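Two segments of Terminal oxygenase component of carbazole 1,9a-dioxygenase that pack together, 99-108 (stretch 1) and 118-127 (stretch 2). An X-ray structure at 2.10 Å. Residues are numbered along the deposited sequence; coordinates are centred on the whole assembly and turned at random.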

ATOM      1  N   THR A  99      25.027   7.953 -24.247  1.00 27.14           N
ATOM      2  CA  THR A  99      25.472   6.617 -24.638  1.00 27.63           C
ATOM      3  C   THR A  99      26.650   6.080 -23.837  1.00 27.71           C
ATOM      4  O   THR A  99      27.692   6.724 -23.739  1.00 28.22           O
ATOM      5  CB  THR A  99      25.808   6.626 -26.147  1.00 28.18           C
ATOM      6  OG1 THR A  99      24.652   7.069 -26.871  1.00 29.87           O
ATOM      7  CG2 THR A  99      26.209   5.241 -26.635  1.00 26.02           C
ATOM      8  N   TYR A 100      26.468   4.884 -23.277  1.00 28.60           N
ATOM      9  CA  TYR A 100      27.481   4.245 -22.442  1.00 27.24           C
ATOM     10  C   TYR A 100      27.943   2.889 -22.968  1.00 27.09           C
ATOM     11  O   TYR A 100      27.163   2.147 -23.557  1.00 27.39           O
ATOM     12  CB  TYR A 100      26.934   4.019 -21.022  1.00 28.04           C
ATOM     13  CG  TYR A 100      26.149   5.171 -20.419  1.00 27.41           C
ATOM     14  CD1 TYR A 100      24.801   5.361 -20.724  1.00 26.74           C
ATOM     15  CD2 TYR A 100      26.749   6.045 -19.514  1.00 25.06           C
ATOM     16  CE1 TYR A 100      24.067   6.397 -20.128  1.00 26.39           C
ATOM     17  CE2 TYR A 100      26.029   7.078 -18.919  1.00 25.98           C
ATOM     18  CZ  TYR A 100      24.693   7.248 -19.225  1.00 25.58           C
ATOM     19  OH  TYR A 100      23.988   8.266 -18.621  1.00 24.82           O
ATOM     20  N   ARG A 101      29.209   2.560 -22.724  1.00 27.37           N
ATOM     21  CA  ARG A 101      29.750   1.267 -23.134  1.00 28.89           C
ATOM     22  C   ARG A 101      29.428   0.236 -22.056  1.00 30.93           C
ATOM     23  O   ARG A 101      29.518   0.531 -20.856  1.00 29.06           O
ATOM     24  CB  ARG A 101      31.272   1.334 -23.301  1.00 31.58           C
ATOM     25  CG  ARG A 101      31.769   2.063 -24.553  1.00 32.48           C
ATOM     26  CD  ARG A 101      33.290   1.971 -24.640  1.00 34.06           C
ATOM     27  NE  ARG A 101      33.755   0.586 -24.717  1.00 32.58           N
ATOM     28  CZ  ARG A 101      33.861  -0.116 -25.845  1.00 34.87           C
ATOM     29  NH1 ARG A 101      33.541   0.430 -27.010  1.00 34.35           N
ATOM     30  NH2 ARG A 101      34.282  -1.373 -25.808  1.00 33.69           N
ATOM     31  N   TRP A 102      29.071  -0.973 -22.483  1.00 30.61           N
ATOM     32  CA  TRP A 102      28.753  -2.045 -21.551  1.00 31.33           C
ATOM     33  C   TRP A 102      29.958  -2.503 -20.739  1.00 33.33           C
ATOM     34  O   TRP A 102      29.835  -2.781 -19.543  1.00 32.66           O
ATOM     35  CB  TRP A 102      28.185  -3.263 -22.286  1.00 29.49           C
ATOM     36  CG  TRP A 102      26.818  -3.071 -22.853  1.00 30.19           C
ATOM     37  CD1 TRP A 102      26.496  -2.810 -24.155  1.00 29.55           C
ATOM     38  CD2 TRP A 102      25.576  -3.142 -22.139  1.00 31.45           C
ATOM     39  NE1 TRP A 102      25.130  -2.716 -24.298  1.00 29.50           N
ATOM     40  CE2 TRP A 102      24.540  -2.914 -23.075  1.00 30.69           C
ATOM     41  CE3 TRP A 102      25.238  -3.373 -20.796  1.00 32.96           C
ATOM     42  CZ2 TRP A 102      23.189  -2.911 -22.712  1.00 32.39           C
ATOM     43  CZ3 TRP A 102      23.887  -3.370 -20.435  1.00 32.30           C
ATOM     44  CH2 TRP A 102      22.883  -3.140 -21.391  1.00 31.70           C
ATOM     45  N   ASP A 103      31.124  -2.583 -21.378  1.00 33.28           N
ATOM     46  CA  ASP A 103      32.306  -3.066 -20.677  1.00 34.33           C
ATOM     47  C   ASP A 103      32.873  -2.174 -19.579  1.00 33.95           C
ATOM     48  O   ASP A 103      33.413  -2.686 -18.601  1.00 34.41           O
ATOM     49  CB  ASP A 103      33.417  -3.457 -21.674  1.00 36.16           C
ATOM     50  CG  ASP A 103      33.893  -2.298 -22.537  1.00 37.80           C
ATOM     51  OD1 ASP A 103      33.416  -1.158 -22.369  1.00 38.13           O
ATOM     52  OD2 ASP A 103      34.766  -2.543 -23.396  1.00 38.31           O
ATOM     53  N   ASN A 104      32.747  -0.858 -19.711  1.00 32.92           N
ATOM     54  CA  ASN A 104      33.279   0.029 -18.681  1.00 32.50           C
ATOM     55  C   ASN A 104      32.321   1.129 -18.226  1.00 30.73           C
ATOM     56  O   ASN A 104      32.701   1.994 -17.441  1.00 29.89           O
ATOM     57  CB  ASN A 104      34.599   0.664 -19.150  1.00 34.30           C
ATOM     58  CG  ASN A 104      34.439   1.481 -20.422  1.00 35.53           C
ATOM     59  OD1 ASN A 104      33.338   1.911 -20.769  1.00 33.75           O
ATOM     60  ND2 ASN A 104      35.550   1.711 -21.117  1.00 36.66           N
ATOM     61  N   GLY A 105      31.086   1.091 -18.719  1.00 29.68           N
ATOM     62  CA  GLY A 105      30.095   2.088 -18.341  1.00 30.08           C
ATOM     63  C   GLY A 105      30.383   3.531 -18.731  1.00 30.21           C
ATOM     64  O   GLY A 105      29.602   4.429 -18.406  1.00 28.63           O
ATOM     65  N   LYS A 106      31.481   3.766 -19.442  1.00 30.09           N
ATOM     66  CA  LYS A 106      31.853   5.126 -19.835  1.00 31.25           C
ATOM     67  C   LYS A 106      30.887   5.850 -20.776  1.00 29.53           C
ATOM     68  O   LYS A 106      30.382   5.269 -21.740  1.00 28.66           O
ATOM     69  CB  LYS A 106      33.247   5.125 -20.465  1.00 34.35           C
ATOM     70  CG  LYS A 106      33.682   6.494 -20.981  1.00 41.27           C
ATOM     71  CD  LYS A 106      35.022   6.421 -21.709  1.00 47.43           C
ATOM     72  CE  LYS A 106      35.404   7.774 -22.307  1.00 49.30           C
ATOM     73  NZ  LYS A 106      35.617   8.809 -21.258  1.00 53.19           N
ATOM     74  N   LEU A 107      30.633   7.123 -20.478  1.00 28.33           N
ATOM     75  CA  LEU A 107      29.767   7.958 -21.302  1.00 30.82           C
ATOM     76  C   LEU A 107      30.654   8.366 -22.477  1.00 32.32           C
ATOM     77  O   LEU A 107      31.427   9.319 -22.376  1.00 32.33           O
ATOM     78  CB  LEU A 107      29.331   9.201 -20.526  1.00 28.80           C
ATOM     79  CG  LEU A 107      28.462  10.222 -21.264  1.00 29.66           C
ATOM     80  CD1 LEU A 107      27.146   9.582 -21.680  1.00 27.69           C
ATOM     81  CD2 LEU A 107      28.210  11.423 -20.363  1.00 29.63           C
ATOM     82  N   VAL A 108      30.538   7.636 -23.581  1.00 34.16           N
ATOM     83  CA  VAL A 108      31.358   7.871 -24.770  1.00 36.36           C
ATOM     84  C   VAL A 108      30.749   8.806 -25.819  1.00 36.58           C
ATOM     85  O   VAL A 108      31.460   9.335 -26.674  1.00 36.78           O
ATOM     86  CB  VAL A 108      31.700   6.524 -25.449  1.00 37.58           C
ATOM     87  CG1 VAL A 108      30.425   5.861 -25.962  1.00 37.44           C
ATOM     88  CG2 VAL A 108      32.677   6.746 -26.584  1.00 44.24           C
ATOM     89  N   GLN A 118      30.081  17.231 -21.299  1.00 36.05           N
ATOM     90  CA  GLN A 118      29.894  16.110 -20.377  1.00 35.34           C
ATOM     91  C   GLN A 118      30.422  14.800 -20.947  1.00 34.98           C
ATOM     92  O   GLN A 118      30.732  13.870 -20.204  1.00 35.22           O
ATOM     93  CB  GLN A 118      28.411  15.938 -20.028  1.00 36.04           C
ATOM     94  CG  GLN A 118      27.772  17.136 -19.332  1.00 35.73           C
ATOM     95  CD  GLN A 118      28.573  17.606 -18.136  1.00 37.37           C
ATOM     96  OE1 GLN A 118      29.087  16.800 -17.368  1.00 36.90           O
ATOM     97  NE2 GLN A 118      28.675  18.921 -17.970  1.00 39.21           N
ATOM     98  N   ILE A 119      30.524  14.726 -22.269  1.00 34.77           N
ATOM     99  CA  ILE A 119      31.007  13.519 -22.924  1.00 34.41           C
ATOM    100  C   ILE A 119      32.406  13.144 -22.434  1.00 34.67           C
ATOM    101  O   ILE A 119      33.296  13.991 -22.343  1.00 33.13           O
ATOM    102  CB  ILE A 119      31.021  13.697 -24.463  1.00 35.15           C
ATOM    103  CG1 ILE A 119      29.599  13.964 -24.966  1.00 33.77           C
ATOM    104  CG2 ILE A 119      31.595  12.451 -25.133  1.00 35.76           C
ATOM    105  CD1 ILE A 119      29.514  14.290 -26.452  1.00 33.70           C
ATOM    106  N   GLY A 120      32.584  11.869 -22.100  1.00 34.45           N
ATOM    107  CA  GLY A 120      33.872  11.397 -21.628  1.00 34.72           C
ATOM    108  C   GLY A 120      34.230  11.770 -20.199  1.00 35.27           C
ATOM    109  O   GLY A 120      35.306  11.409 -19.724  1.00 36.67           O
ATOM    110  N   ARG A 121      33.348  12.481 -19.502  1.00 35.27           N
ATOM    111  CA  ARG A 121      33.639  12.884 -18.126  1.00 36.35           C
ATOM    112  C   ARG A 121      32.899  12.073 -17.069  1.00 35.56           C
ATOM    113  O   ARG A 121      33.007  12.356 -15.876  1.00 36.02           O
ATOM    114  CB  ARG A 121      33.310  14.368 -17.922  1.00 38.18           C
ATOM    115  CG  ARG A 121      34.217  15.325 -18.681  1.00 41.83           C
ATOM    116  CD  ARG A 121      34.002  16.768 -18.227  1.00 45.22           C
ATOM    117  NE  ARG A 121      34.886  17.689 -18.942  1.00 50.42           N
ATOM    118  CZ  ARG A 121      34.892  19.010 -18.780  1.00 51.52           C
ATOM    119  NH1 ARG A 121      34.059  19.587 -17.920  1.00 51.87           N
ATOM    120  NH2 ARG A 121      35.725  19.760 -19.493  1.00 52.13           N
ATOM    121  N   HIS A 122      32.150  11.063 -17.496  1.00 34.46           N
ATOM    122  CA  HIS A 122      31.389  10.265 -16.544  1.00 33.06           C
ATOM    123  C   HIS A 122      31.347   8.803 -16.941  1.00 32.22           C
ATOM    124  O   HIS A 122      31.648   8.441 -18.080  1.00 31.58           O
ATOM    125  CB  HIS A 122      29.952  10.785 -16.463  1.00 32.95           C
ATOM    126  CG  HIS A 122      29.849  12.259 -16.227  1.00 34.96           C
ATOM    127  ND1 HIS A 122      29.992  12.828 -14.980  1.00 33.79           N
ATOM    128  CD2 HIS A 122      29.612  13.283 -17.083  1.00 34.38           C
ATOM    129  CE1 HIS A 122      29.845  14.138 -15.076  1.00 33.84           C
ATOM    130  NE2 HIS A 122      29.613  14.440 -16.342  1.00 34.24           N
ATOM    131  N   ALA A 123      30.953   7.964 -15.990  1.00 31.09           N
ATOM    132  CA  ALA A 123      30.840   6.541 -16.232  1.00 30.36           C
ATOM    133  C   ALA A 123      29.851   5.926 -15.254  1.00 31.25           C
ATOM    134  O   ALA A 123      29.835   6.262 -14.067  1.00 29.33           O
ATOM    135  CB  ALA A 123      32.204   5.865 -16.088  1.00 29.80           C
ATOM    136  N   LEU A 124      29.014   5.043 -15.779  1.00 31.28           N
ATOM    137  CA  LEU A 124      28.033   4.323 -14.984  1.00 31.67           C
ATOM    138  C   LEU A 124      28.849   3.356 -14.144  1.00 31.71           C
ATOM    139  O   LEU A 124      29.957   2.983 -14.532  1.00 30.51           O
ATOM    140  CB  LEU A 124      27.121   3.513 -15.904  1.00 30.96           C
ATOM    141  CG  LEU A 124      25.669   3.882 -16.210  1.00 32.68           C
ATOM    142  CD1 LEU A 124      25.404   5.358 -16.044  1.00 31.41           C
ATOM    143  CD2 LEU A 124      25.367   3.406 -17.625  1.00 30.84           C
ATOM    144  N   LYS A 125      28.324   2.952 -12.994  1.00 32.07           N
ATOM    145  CA  LYS A 125      29.048   1.985 -12.184  1.00 32.25           C
ATOM    146  C   LYS A 125      28.925   0.635 -12.878  1.00 32.02           C
ATOM    147  O   LYS A 125      27.869   0.309 -13.430  1.00 31.30           O
ATOM    148  CB  LYS A 125      28.451   1.866 -10.780  1.00 34.51           C
ATOM    149  CG  LYS A 125      29.018   0.671 -10.025  1.00 37.30           C
ATOM    150  CD  LYS A 125      28.344   0.434  -8.696  1.00 42.23           C
ATOM    151  CE  LYS A 125      28.660  -0.974  -8.200  1.00 45.40           C
ATOM    152  NZ  LYS A 125      30.123  -1.273  -8.197  1.00 47.34           N
ATOM    153  N   THR A 126      30.001  -0.143 -12.860  1.00 31.14           N
ATOM    154  CA  THR A 126      29.985  -1.467 -13.464  1.00 32.44           C
ATOM    155  C   THR A 126      30.147  -2.487 -12.340  1.00 31.42           C
ATOM    156  O   THR A 126      30.705  -2.177 -11.296  1.00 30.83           O
ATOM    157  CB  THR A 126      31.135  -1.655 -14.475  1.00 33.01           C
ATOM    158  OG1 THR A 126      32.393  -1.568 -13.796  1.00 33.83           O
ATOM    159  CG2 THR A 126      31.073  -0.582 -15.558  1.00 33.68           C
ATOM    160  N   TYR A 127      29.641  -3.695 -12.552  1.00 31.20           N
ATOM    161  CA  TYR A 127      29.744  -4.751 -11.553  1.00 30.70           C
ATOM    162  C   TYR A 127      30.581  -5.903 -12.079  1.00 31.05           C
ATOM    163  O   TYR A 127      30.350  -6.391 -13.188  1.00 31.46           O
ATOM    164  CB  TYR A 127      28.359  -5.299 -11.184  1.00 30.24           C
ATOM    165  CG  TYR A 127      27.436  -4.316 -10.499  1.00 29.59           C
ATOM    166  CD1 TYR A 127      26.881  -3.246 -11.197  1.00 30.04           C
ATOM    167  CD2 TYR A 127      27.104  -4.469  -9.148  1.00 29.44           C
ATOM    168  CE1 TYR A 127      26.015  -2.351 -10.574  1.00 30.88           C
ATOM    169  CE2 TYR A 127      26.241  -3.579  -8.513  1.00 30.13           C
ATOM    170  CZ  TYR A 127      25.701  -2.524  -9.230  1.00 29.98           C
ATOM    171  OH  TYR A 127      24.852  -1.639  -8.611  1.00 30.62           O
TER

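Leu-107 and Leu-124 cover the most surface in this contact, 85 and 74 Å² of the 565 Å² buried in total, and both are anchored through their own backbones. Leu-107 N donates to His-122 O at 2.9 Å with an N-H...O angle of 172°, and Leu-124 N donates to Gly-105 O at 2.8 Å and 164°. These two near-linear bonds frame a single beta bridge, Lys-106 with Ala-123, whose CA atoms lie 4.0 Å apart. A third bond, Gly-120 N to Leu-107 O, is equally short at 2.8 Å but more bent, at 142°. It ties the type II turn from Gln-118 to Arg-121 to the first stretch.

The CA-to-CB bonds of both leucines point toward the opposing stretch. Leu-107, with chi1 t and chi2 p, brings CD2 to 3.5 Å from Gln-118 O and 4.0 Å from His-122 CD2, at the edge of the imidazole. That ring is held by His-122 NE2, which donates to Gln-118 OE1 at 2.6 Å and 174°. Leu-124 adopts off-rotamer angles (chi1 -107°, chi2 25°) and sets CD2 over one face of Tyr-100, 3.6 Å from the ring centroid and 19° off the normal, the geometry of a CH-pi contact. An aliphatic branch suits this buried aromatic face, while Tyr-100 OH is satisfied elsewhere in the structure.

Gly-105 fits where the two stretches run close: an ideal CB would lie 2.5 Å from Leu-124 O, a clash, and its phi of 63° also favours glycine. Gly-120, with phi 76°, likewise suits its place in the turn. Beside Gly-105, Thr-126 turns its methyl inward, CG2 lying 3.4 Å from Asn-104 C. The side chain of Lys-106 starts away, yet, extended through chi3 and bent at chi4 (p), it brings NZ to 3.0 Å from Gly-120 O.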